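PDB 4PEY: Exo-beta-1,3-glucanase, which hydrolyses laminarin and laminarioligosaccharides by successive cleavage of beta-1,3-linked glucose from the non-reducing ends, yielding glucose and laminaribiose. Local coordinates for residues S47-T52 against N107-A112; Y55-K60 against A69-Y74. The protein carries 1 engineered substitution. All coordinates share one frame; numbering follows the deposited sequence.

Interaction 1 (S47-T52 against N107-A112); sequences SNQFGT and NFWRSA
Gln-49 and Phe-108 mark the nearest approach of the two backbones, and their CA atoms are still 7.9 Å apart, so the rings and the Gln-49 side chain make most of the contact. Residues 47-52 form an irregular loop with Asn-48 at the centre of an inverse gamma turn; residues 107-112 run from a loop into a strand that continues past Ala-112. Gln-49 bridges most of the distance: with CG anti to its backbone N (chi1 -180°) and the chain extended beyond, its amide reaches the edge of the Phe-108 ring, where OE1 lies near the ring plane, 3.6 Å from CE2. A carboxamide oxygen beside C-H groups is probably favourable electrostatically, and OE1 also has His-406 NE2 as a hydrogen-bonding partner, while NE2 is hydrogen-bonded to Gln-106 OE1. Gln-49 O approaches Trp-109 CZ3 at 3.5 Å. Gln-49 CG lies 4.1 Å from the same CZ3 and sits centrally over one face of the Phe-50 ring. These loops belong to the cleft side of the N-terminal one of the two right-handed beta-helices of the GH55 fold; Phe-108 is part of a glycan pocket, touches a bound glucose there, and stands beside the substrate-binding Gln-130. Phe-50 meets the Trp-109 indole at its edge, CE1 to CH2 at 4.0 Å. Trp-109 in turn holds Phe-108 CB over one face, 3.4 Å above its plane toward the rim. Arg-110 folds back, and Phe-108 O receives two bonds from it, from NE at 2.9 Å and NH2 at 3.0 Å; the NH2 bond uses a carbonyl lone pair, whereas NE comes from above the carbonyl plane.

Interaction 2 (Y55-K60 against A69-Y74); sequences YALMFK and AQIGFY. With BGC (beta-D-glucopyranose), chain C.
Tyr-55 and Tyr-74 meet where two successive turns of the N-terminal beta-helix begin their parallel pairing, the latter residue immediately preceding strand 75-79. Their CA atoms are 6.3 Å apart, and Tyr-55 N donates to Tyr-74 O over 3.0 Å with an N-H...O angle of 158°. Backbone bonds of Tyr-55 and Leu-57 to Ser-76, and of Leu-57 to Ala-78, continue this ladder. The two tyrosine rings part company: Tyr-55 OH is hydrogen-bonded to Lys-44 NZ, in helix 34-45, while Tyr-74 OH is hydrogen-bonded to Gln-49 O and Arg-374 NH1. Further along, the chains diverge, with 9.7 Å between the CA atoms of Leu-57 and Ala-69, and the space is bridged by aliphatic branches. Leu-57 CD1, placed anti to CA (chi2 175°), meets Ile-71 CD1 methyl to methyl at 4.5 Å, a loose contact inside the coil. Gln-70 points the other way, into a glycan pocket. Its amide lies alongside a bound glucose, OE1 3.7 Å from BGC C4 and NE2 3.7 Å from BGC C6, which is van der Waals contact; Asp-96 OD2 is hydrogen-bonded to the sugar. An alanine here, lacking the whole carboxamide, would be likely to leave C4 and C6 of this glucose without that flank. Inward aliphatic residues, an outward ligand-contacting side chain and a parallel backbone ladder between consecutive turns are the features of a parallel beta-helix, here one that carries a sugar site on its outer surface.

Interaction 2 is nested inside the chain loop closed by interaction 1; their centres are 11 Å apart, and they touch directly. The bond from Tyr-74 OH to Gln-49 O, at 2.6 Å, is one join between them, and Tyr-74 N lies 2.8 Å from Trp-109 O, a probable hydrogen bond. Tyr-74 and Trp-109 share a positive-phi backbone; Tyr-74 directly precedes strand 75-79, and Trp-109 lies near the start of the strand with which 75-79 pairs in parallel. Both contacts are largely buried, but their chemistry differs: interaction 1 relies on aromatic rings and an amide near the cleft, whereas interaction 2 combines a backbone bond with aliphatic packing in the coil. Each borders a different glycan pocket, through Phe-108 and partly exposed Gln-70 respectively.

Interaction 1 (S47-T52 against N107-A112)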
ATOM      1  N   SER A  47     -19.539   2.355   6.521  0.73 14.67           N
ATOM      2  CA  SER A  47     -18.991   3.538   7.179  0.73 16.17           C
ATOM      3  C   SER A  47     -18.211   3.165   8.436  0.73 16.38           C
ATOM      4  O   SER A  47     -17.964   4.012   9.297  0.73 17.38           O
ATOM      5  CB  SER A  47     -20.106   4.529   7.525  0.73 17.55           C
ATOM      6  OG  SER A  47     -21.073   3.933   8.366  0.73 18.57           O
ATOM      7  N   ASN A  48     -17.816   1.899   8.531  1.00 15.44           N
ATOM      8  CA  ASN A  48     -17.112   1.399   9.717  1.00 15.41           C
ATOM      9  C   ASN A  48     -15.612   1.678   9.634  1.00 14.33           C
ATOM     10  O   ASN A  48     -14.800   0.755   9.588  1.00 15.48           O
ATOM     11  CB  ASN A  48     -17.380  -0.103   9.873  1.00 15.57           C
ATOM     12  CG  ASN A  48     -17.105  -0.613  11.274  1.00 17.95           C
ATOM     13  OD1 ASN A  48     -16.722   0.146  12.169  1.00 19.28           O
ATOM     14  ND2 ASN A  48     -17.315  -1.909  11.473  1.00 17.91           N
ATOM     15  N   GLN A  49     -15.249   2.959   9.621  1.00 14.25           N
ATOM     16  CA  GLN A  49     -13.882   3.353   9.287  1.00 13.45           C
ATOM     17  C   GLN A  49     -12.857   2.869  10.318  1.00 13.65           C
ATOM     18  O   GLN A  49     -11.723   2.518   9.956  1.00 14.13           O
ATOM     19  CB  GLN A  49     -13.775   4.877   9.116  1.00 13.70           C
ATOM     20  CG  GLN A  49     -12.352   5.309   8.765  1.00 13.63           C
ATOM     21  CD  GLN A  49     -12.205   6.756   8.319  1.00 15.48           C
ATOM     22  OE1 GLN A  49     -11.117   7.169   7.922  1.00 16.36           O
ATOM     23  NE2 GLN A  49     -13.280   7.529   8.392  1.00 17.24           N
ATOM     24  N   PHE A  50     -13.244   2.832  11.590  1.00 14.15           N
ATOM     25  CA  PHE A  50     -12.283   2.489  12.639  1.00 13.87           C
ATOM     26  C   PHE A  50     -12.701   1.315  13.529  1.00 14.60           C
ATOM     27  O   PHE A  50     -12.114   1.104  14.590  1.00 17.14           O
ATOM     28  CB  PHE A  50     -12.007   3.721  13.511  1.00 13.38           C
ATOM     29  CG  PHE A  50     -11.349   4.851  12.769  1.00 12.13           C
ATOM     30  CD1 PHE A  50     -10.038   4.727  12.311  1.00 13.49           C
ATOM     31  CD2 PHE A  50     -12.031   6.042  12.531  1.00 13.26           C
ATOM     32  CE1 PHE A  50      -9.422   5.766  11.631  1.00 13.57           C
ATOM     33  CE2 PHE A  50     -11.416   7.087  11.845  1.00 14.61           C
ATOM     34  CZ  PHE A  50     -10.114   6.952  11.399  1.00 14.64           C
ATOM     35  N   GLY A  51     -13.690   0.542  13.093  1.00 14.86           N
ATOM     36  CA  GLY A  51     -14.150  -0.587  13.877  1.00 14.83           C
ATOM     37  C   GLY A  51     -13.171  -1.744  13.842  1.00 14.16           C
ATOM     38  O   GLY A  51     -12.190  -1.720  13.094  1.00 14.76           O
ATOM     39  N   THR A  52     -13.449  -2.772  14.641  1.00 14.69           N
ATOM     40  CA  THR A  52     -12.557  -3.921  14.739  1.00 14.97           C
ATOM     41  C   THR A  52     -13.042  -5.132  13.941  1.00 13.71           C
ATOM     42  O   THR A  52     -12.357  -6.156  13.893  1.00 16.52           O
ATOM     43  CB  THR A  52     -12.350  -4.337  16.208  1.00 18.27           C
ATOM     44  OG1 THR A  52     -13.622  -4.518  16.844  1.00 20.52           O
ATOM     45  CG2 THR A  52     -11.554  -3.266  16.963  1.00 19.88           C
ATOM     46  N   ASN A 107     -11.777   6.374   1.666  1.00 11.17           N
ATOM     47  CA  ASN A 107     -12.073   5.004   1.237  1.00 11.48           C
ATOM     48  C   ASN A 107     -10.814   4.130   1.321  1.00 11.21           C
ATOM     49  O   ASN A 107     -10.160   3.845   0.302  1.00 12.03           O
ATOM     50  CB  ASN A 107     -12.662   4.993  -0.181  1.00 12.05           C
ATOM     51  CG  ASN A 107     -14.146   5.376  -0.203  1.00 11.50           C
ATOM     52  OD1 ASN A 107     -14.757   5.570   0.851  1.00 13.10           O
ATOM     53  ND2 ASN A 107     -14.729   5.484  -1.404  1.00 12.94           N
ATOM     54  N   PHE A 108     -10.505   3.716   2.552  1.00 11.14           N
ATOM     55  CA  PHE A 108      -9.273   3.007   2.906  1.00 10.56           C
ATOM     56  C   PHE A 108      -9.489   1.524   3.189  1.00 10.30           C
ATOM     57  O   PHE A 108     -10.619   1.085   3.392  1.00 11.36           O
ATOM     58  CB  PHE A 108      -8.641   3.583   4.182  1.00 11.24           C
ATOM     59  CG  PHE A 108      -8.458   5.080   4.198  1.00 10.68           C
ATOM     60  CD1 PHE A 108      -7.904   5.757   3.118  1.00 12.09           C
ATOM     61  CD2 PHE A 108      -8.804   5.805   5.336  1.00 11.77           C
ATOM     62  CE1 PHE A 108      -7.719   7.138   3.171  1.00 12.13           C
ATOM     63  CE2 PHE A 108      -8.610   7.178   5.403  1.00 11.41           C
ATOM     64  CZ  PHE A 108      -8.067   7.848   4.318  1.00 11.87           C
ATOM     65  N   TRP A 109      -8.375   0.791   3.268  1.00 10.49           N
ATOM     66  CA  TRP A 109      -8.282  -0.534   3.901  1.00 10.98           C
ATOM     67  C   TRP A 109      -9.269  -1.543   3.320  1.00 11.17           C
ATOM     68  O   TRP A 109     -10.147  -2.053   4.016  1.00 12.41           O
ATOM     69  CB  TRP A 109      -8.466  -0.431   5.438  1.00 11.32           C
ATOM     70  CG  TRP A 109      -7.452   0.485   6.109  1.00 10.98           C
ATOM     71  CD1 TRP A 109      -6.087   0.409   6.021  1.00 11.40           C
ATOM     72  CD2 TRP A 109      -7.733   1.615   6.953  1.00 10.47           C
ATOM     73  NE1 TRP A 109      -5.505   1.422   6.751  1.00 11.20           N
ATOM     74  CE2 TRP A 109      -6.495   2.177   7.332  1.00 10.70           C
ATOM     75  CE3 TRP A 109      -8.912   2.204   7.430  1.00 11.31           C
ATOM     76  CZ2 TRP A 109      -6.402   3.308   8.142  1.00 11.68           C
ATOM     77  CZ3 TRP A 109      -8.820   3.329   8.231  1.00 11.84           C
ATOM     78  CH2 TRP A 109      -7.573   3.871   8.583  1.00 11.61           C
ATOM     79  N   ARG A 110      -9.106  -1.845   2.037  1.00 10.71           N
ATOM     80  CA  ARG A 110      -9.920  -2.876   1.396  1.00  9.60           C
ATOM     81  C   ARG A 110      -9.134  -3.396   0.199  1.00 11.13           C
ATOM     82  O   ARG A 110      -8.110  -2.818  -0.153  1.00 12.25           O
ATOM     83  CB  ARG A 110     -11.296  -2.322   0.992  1.00 10.38           C
ATOM     84  CG  ARG A 110     -11.263  -1.191  -0.047  1.00 11.30           C
ATOM     85  CD  ARG A 110     -12.535  -0.343   0.026  1.00 11.92           C
ATOM     86  NE  ARG A 110     -12.524   0.499   1.220  1.00 12.63           N
ATOM     87  CZ  ARG A 110     -13.570   1.178   1.687  1.00 11.51           C
ATOM     88  NH1 ARG A 110     -14.759   1.094   1.083  1.00 12.84           N
ATOM     89  NH2 ARG A 110     -13.431   1.922   2.779  1.00 11.80           N
ATOM     90  N   SER A 111      -9.569  -4.489  -0.419  1.00 11.17           N
ATOM     91  CA  SER A 111      -8.785  -5.029  -1.529  1.00 10.77           C
ATOM     92  C   SER A 111      -9.577  -5.919  -2.466  1.00 11.24           C
ATOM     93  O   SER A 111     -10.560  -6.538  -2.062  1.00 12.02           O
ATOM     94  CB  SER A 111      -7.586  -5.822  -0.992  1.00 11.18           C
ATOM     95  OG  SER A 111      -8.023  -6.946  -0.244  1.00 12.98           O
ATOM     96  N   ALA A 112      -9.115  -5.984  -3.715  1.00  9.60           N
ATOM     97  CA  ALA A 112      -9.653  -6.902  -4.727  1.00 10.08           C
ATOM     98  C   ALA A 112      -8.501  -7.620  -5.399  1.00 10.76           C
ATOM     99  O   ALA A 112      -7.511  -6.984  -5.758  1.00 11.94           O
ATOM    100  CB  ALA A 112     -10.483  -6.155  -5.770  1.00 12.16           C
TER

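Interaction 2 (Y55-K60 against A69-Y74)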
ATOM      1  N   TYR A  55     -13.384  -8.800   7.412  1.00 12.12           N
ATOM      2  CA  TYR A  55     -14.012  -9.802   6.548  1.00 13.51           C
ATOM      3  C   TYR A  55     -13.196 -10.108   5.315  1.00 12.09           C
ATOM      4  O   TYR A  55     -12.708  -9.182   4.649  1.00 12.13           O
ATOM      5  CB  TYR A  55     -15.397  -9.343   6.079  1.00 14.93           C
ATOM      6  CG  TYR A  55     -16.395  -9.103   7.173  1.00 16.86           C
ATOM      7  CD1 TYR A  55     -16.506  -7.853   7.769  1.00 17.08           C
ATOM      8  CD2 TYR A  55     -17.242 -10.114   7.596  1.00 19.67           C
ATOM      9  CE1 TYR A  55     -17.420  -7.622   8.764  1.00 19.82           C
ATOM     10  CE2 TYR A  55     -18.167  -9.892   8.592  1.00 22.32           C
ATOM     11  CZ  TYR A  55     -18.251  -8.644   9.169  1.00 23.53           C
ATOM     12  OH  TYR A  55     -19.173  -8.415  10.164  1.00 28.55           O
ATOM     13  N   ALA A  56     -13.093 -11.397   4.979  1.00 11.44           N
ATOM     14  CA  ALA A  56     -12.569 -11.804   3.675  1.00 10.18           C
ATOM     15  C   ALA A  56     -13.664 -12.523   2.910  1.00 13.22           C
ATOM     16  O   ALA A  56     -14.284 -13.452   3.436  1.00 14.94           O
ATOM     17  CB  ALA A  56     -11.339 -12.702   3.817  1.00 12.11           C
ATOM     18  N   LEU A  57     -13.911 -12.079   1.680  1.00 12.19           N
ATOM     19  CA  LEU A  57     -14.884 -12.709   0.788  1.00 12.81           C
ATOM     20  C   LEU A  57     -14.103 -13.478  -0.272  1.00 13.48           C
ATOM     21  O   LEU A  57     -13.330 -12.889  -1.032  1.00 14.22           O
ATOM     22  CB  LEU A  57     -15.801 -11.669   0.134  1.00 13.05           C
ATOM     23  CG  LEU A  57     -16.385 -10.602   1.069  1.00 12.28           C
ATOM     24  CD1 LEU A  57     -17.173  -9.564   0.276  1.00 14.03           C
ATOM     25  CD2 LEU A  57     -17.248 -11.247   2.153  1.00 14.67           C
ATOM     26  N   MET A  58     -14.287 -14.792  -0.315  1.00 13.13           N
ATOM     27  CA  MET A  58     -13.512 -15.654  -1.203  0.65 12.11           C
ATOM     28  C   MET A  58     -14.432 -16.425  -2.130  1.00 14.72           C
ATOM     29  O   MET A  58     -15.388 -17.042  -1.674  1.00 16.83           O
ATOM     30  CB  MET A  58     -12.655 -16.626  -0.387  0.65 12.73           C
ATOM     31  CG  MET A  58     -11.490 -15.967   0.330  0.65 13.56           C
ATOM     32  SD  MET A  58     -10.206 -15.527  -0.847  0.65 15.04           S
ATOM     33  CE  MET A  58      -8.873 -15.046   0.242  0.65 13.99           C
ATOM     34  N   PHE A  59     -14.133 -16.401  -3.420  1.00 13.38           N
ATOM     35  CA  PHE A  59     -14.996 -17.034  -4.407  1.00 14.04           C
ATOM     36  C   PHE A  59     -14.302 -18.186  -5.124  1.00 14.12           C
ATOM     37  O   PHE A  59     -13.258 -17.996  -5.758  1.00 14.41           O
ATOM     38  CB  PHE A  59     -15.474 -15.984  -5.419  1.00 14.32           C
ATOM     39  CG  PHE A  59     -16.453 -14.995  -4.844  1.00 14.24           C
ATOM     40  CD1 PHE A  59     -16.032 -13.984  -3.985  1.00 14.79           C
ATOM     41  CD2 PHE A  59     -17.800 -15.079  -5.159  1.00 15.16           C
ATOM     42  CE1 PHE A  59     -16.944 -13.084  -3.448  1.00 14.02           C
ATOM     43  CE2 PHE A  59     -18.708 -14.186  -4.636  1.00 15.59           C
ATOM     44  CZ  PHE A  59     -18.283 -13.188  -3.774  1.00 14.80           C
ATOM     45  N   LYS A  60     -14.883 -19.380  -5.014  1.00 15.61           N
ATOM     46  CA  LYS A  60     -14.350 -20.559  -5.698  0.89 15.06           C
ATOM     47  C   LYS A  60     -14.442 -20.382  -7.211  1.00 15.31           C
ATOM     48  O   LYS A  60     -15.306 -19.646  -7.710  1.00 15.33           O
ATOM     49  CB  LYS A  60     -15.095 -21.827  -5.270  0.89 17.60           C
ATOM     50  CG  LYS A  60     -15.004 -22.136  -3.789  0.89 20.02           C
ATOM     51  CD  LYS A  60     -15.553 -23.524  -3.478  0.89 22.28           C
ATOM     52  CE  LYS A  60     -15.305 -23.885  -2.026  0.89 27.40           C
ATOM     53  NZ  LYS A  60     -15.688 -25.295  -1.725  0.89 30.39           N
ATOM     54  N   ALA A  69     -20.882  -6.590  -5.904  1.00 14.39           N
ATOM     55  CA  ALA A  69     -20.229  -6.714  -4.611  1.00 14.64           C
ATOM     56  C   ALA A  69     -19.667  -5.363  -4.203  1.00 15.18           C
ATOM     57  O   ALA A  69     -18.591  -4.968  -4.658  1.00 15.09           O
ATOM     58  CB  ALA A  69     -19.124  -7.780  -4.662  1.00 15.26           C
ATOM     59  N   GLN A  70     -20.407  -4.644  -3.362  1.00 16.05           N
ATOM     60  CA  GLN A  70     -19.929  -3.366  -2.854  1.00 15.64           C
ATOM     61  C   GLN A  70     -18.995  -3.646  -1.698  1.00 14.03           C
ATOM     62  O   GLN A  70     -19.336  -4.412  -0.787  1.00 14.40           O
ATOM     63  CB  GLN A  70     -21.086  -2.470  -2.411  1.00 17.09           C
ATOM     64  CG  GLN A  70     -21.981  -2.008  -3.558  1.00 20.17           C
ATOM     65  CD  GLN A  70     -23.074  -1.068  -3.091  1.00 24.04           C
ATOM     66  OE1 GLN A  70     -22.839   0.123  -2.886  1.00 25.48           O
ATOM     67  NE2 GLN A  70     -24.278  -1.601  -2.915  1.00 25.23           N
ATOM     68  N   ILE A  71     -17.822  -3.022  -1.735  1.00 13.27           N
ATOM     69  CA  ILE A  71     -16.757  -3.304  -0.784  1.00 12.51           C
ATOM     70  C   ILE A  71     -16.585  -2.151   0.201  1.00 11.21           C
ATOM     71  O   ILE A  71     -16.220  -1.039  -0.196  1.00 13.66           O
ATOM     72  CB  ILE A  71     -15.428  -3.571  -1.523  1.00 11.98           C
ATOM     73  CG1 ILE A  71     -15.636  -4.618  -2.632  1.00 12.07           C
ATOM     74  CG2 ILE A  71     -14.344  -3.983  -0.543  1.00 13.49           C
ATOM     75  CD1 ILE A  71     -16.197  -5.958  -2.157  1.00 13.85           C
ATOM     76  N   GLY A  72     -16.877  -2.410   1.480  1.00 12.81           N
ATOM     77  CA  GLY A  72     -16.696  -1.422   2.532  1.00 12.45           C
ATOM     78  C   GLY A  72     -15.340  -1.508   3.205  1.00 10.89           C
ATOM     79  O   GLY A  72     -14.415  -2.116   2.663  1.00 12.27           O
ATOM     80  N   PHE A  73     -15.214  -0.898   4.382  1.00 11.08           N
ATOM     81  CA  PHE A  73     -13.967  -0.943   5.138  1.00 10.42           C
ATOM     82  C   PHE A  73     -13.607  -2.371   5.548  1.00 13.75           C
ATOM     83  O   PHE A  73     -14.492  -3.195   5.782  1.00 13.10           O
ATOM     84  CB  PHE A  73     -14.057  -0.067   6.392  1.00 11.62           C
ATOM     85  CG  PHE A  73     -13.980   1.409   6.110  1.00 11.99           C
ATOM     86  CD1 PHE A  73     -15.134   2.164   5.931  1.00 11.78           C
ATOM     87  CD2 PHE A  73     -12.740   2.039   5.998  1.00 12.59           C
ATOM     88  CE1 PHE A  73     -15.056   3.526   5.667  1.00 12.09           C
ATOM     89  CE2 PHE A  73     -12.652   3.395   5.736  1.00 12.21           C
ATOM     90  CZ  PHE A  73     -13.810   4.142   5.567  1.00 12.19           C
ATOM     91  N   TYR A  74     -12.303  -2.636   5.631  1.00 12.94           N
ATOM     92  CA  TYR A  74     -11.754  -3.898   6.146  1.00 11.34           C
ATOM     93  C   TYR A  74     -12.400  -5.121   5.511  1.00 13.19           C
ATOM     94  O   TYR A  74     -12.670  -6.122   6.177  1.00 12.80           O
ATOM     95  CB  TYR A  74     -11.898  -3.973   7.669  1.00 11.99           C
ATOM     96  CG  TYR A  74     -11.373  -2.763   8.402  1.00 12.25           C
ATOM     97  CD1 TYR A  74     -10.004  -2.513   8.499  1.00 12.16           C
ATOM     98  CD2 TYR A  74     -12.247  -1.863   8.999  1.00 13.83           C
ATOM     99  CE1 TYR A  74      -9.524  -1.397   9.182  1.00 12.95           C
ATOM    100  CE2 TYR A  74     -11.781  -0.745   9.672  1.00 12.32           C
ATOM    101  CZ  TYR A  74     -10.420  -0.519   9.765  1.00 11.89           C
ATOM    102  OH  TYR A  74      -9.981   0.596  10.440  1.00 14.05           O
TER
HETATM  103  C2  BGC C   2     -23.432   2.947  -5.997  0.83 26.41           C
HETATM  104  C3  BGC C   2     -24.093   1.801  -6.746  0.83 25.05           C
HETATM  105  C4  BGC C   2     -24.948   0.984  -5.786  0.83 27.47           C
HETATM  106  C5  BGC C   2     -25.906   1.879  -5.004  0.83 28.19           C
HETATM  107  C6  BGC C   2     -26.633   1.062  -3.938  0.83 31.90           C
HETATM  108  C1  BGC C   2     -24.510   3.775  -5.305  0.83 28.91           C
HETATM  109  O2  BGC C   2     -22.681   3.744  -6.890  0.83 26.25           O
HETATM  110  O3  BGC C   2     -23.096   0.978  -7.310  0.83 26.97           O
HETATM  111  O4  BGC C   2     -25.674   0.010  -6.503  0.83 28.49           O
HETATM  112  O5  BGC C   2     -25.211   2.950  -4.392  0.83 30.05           O
HETATM  113  O6  BGC C   2     -27.537   1.891  -3.244  0.83 47.52           O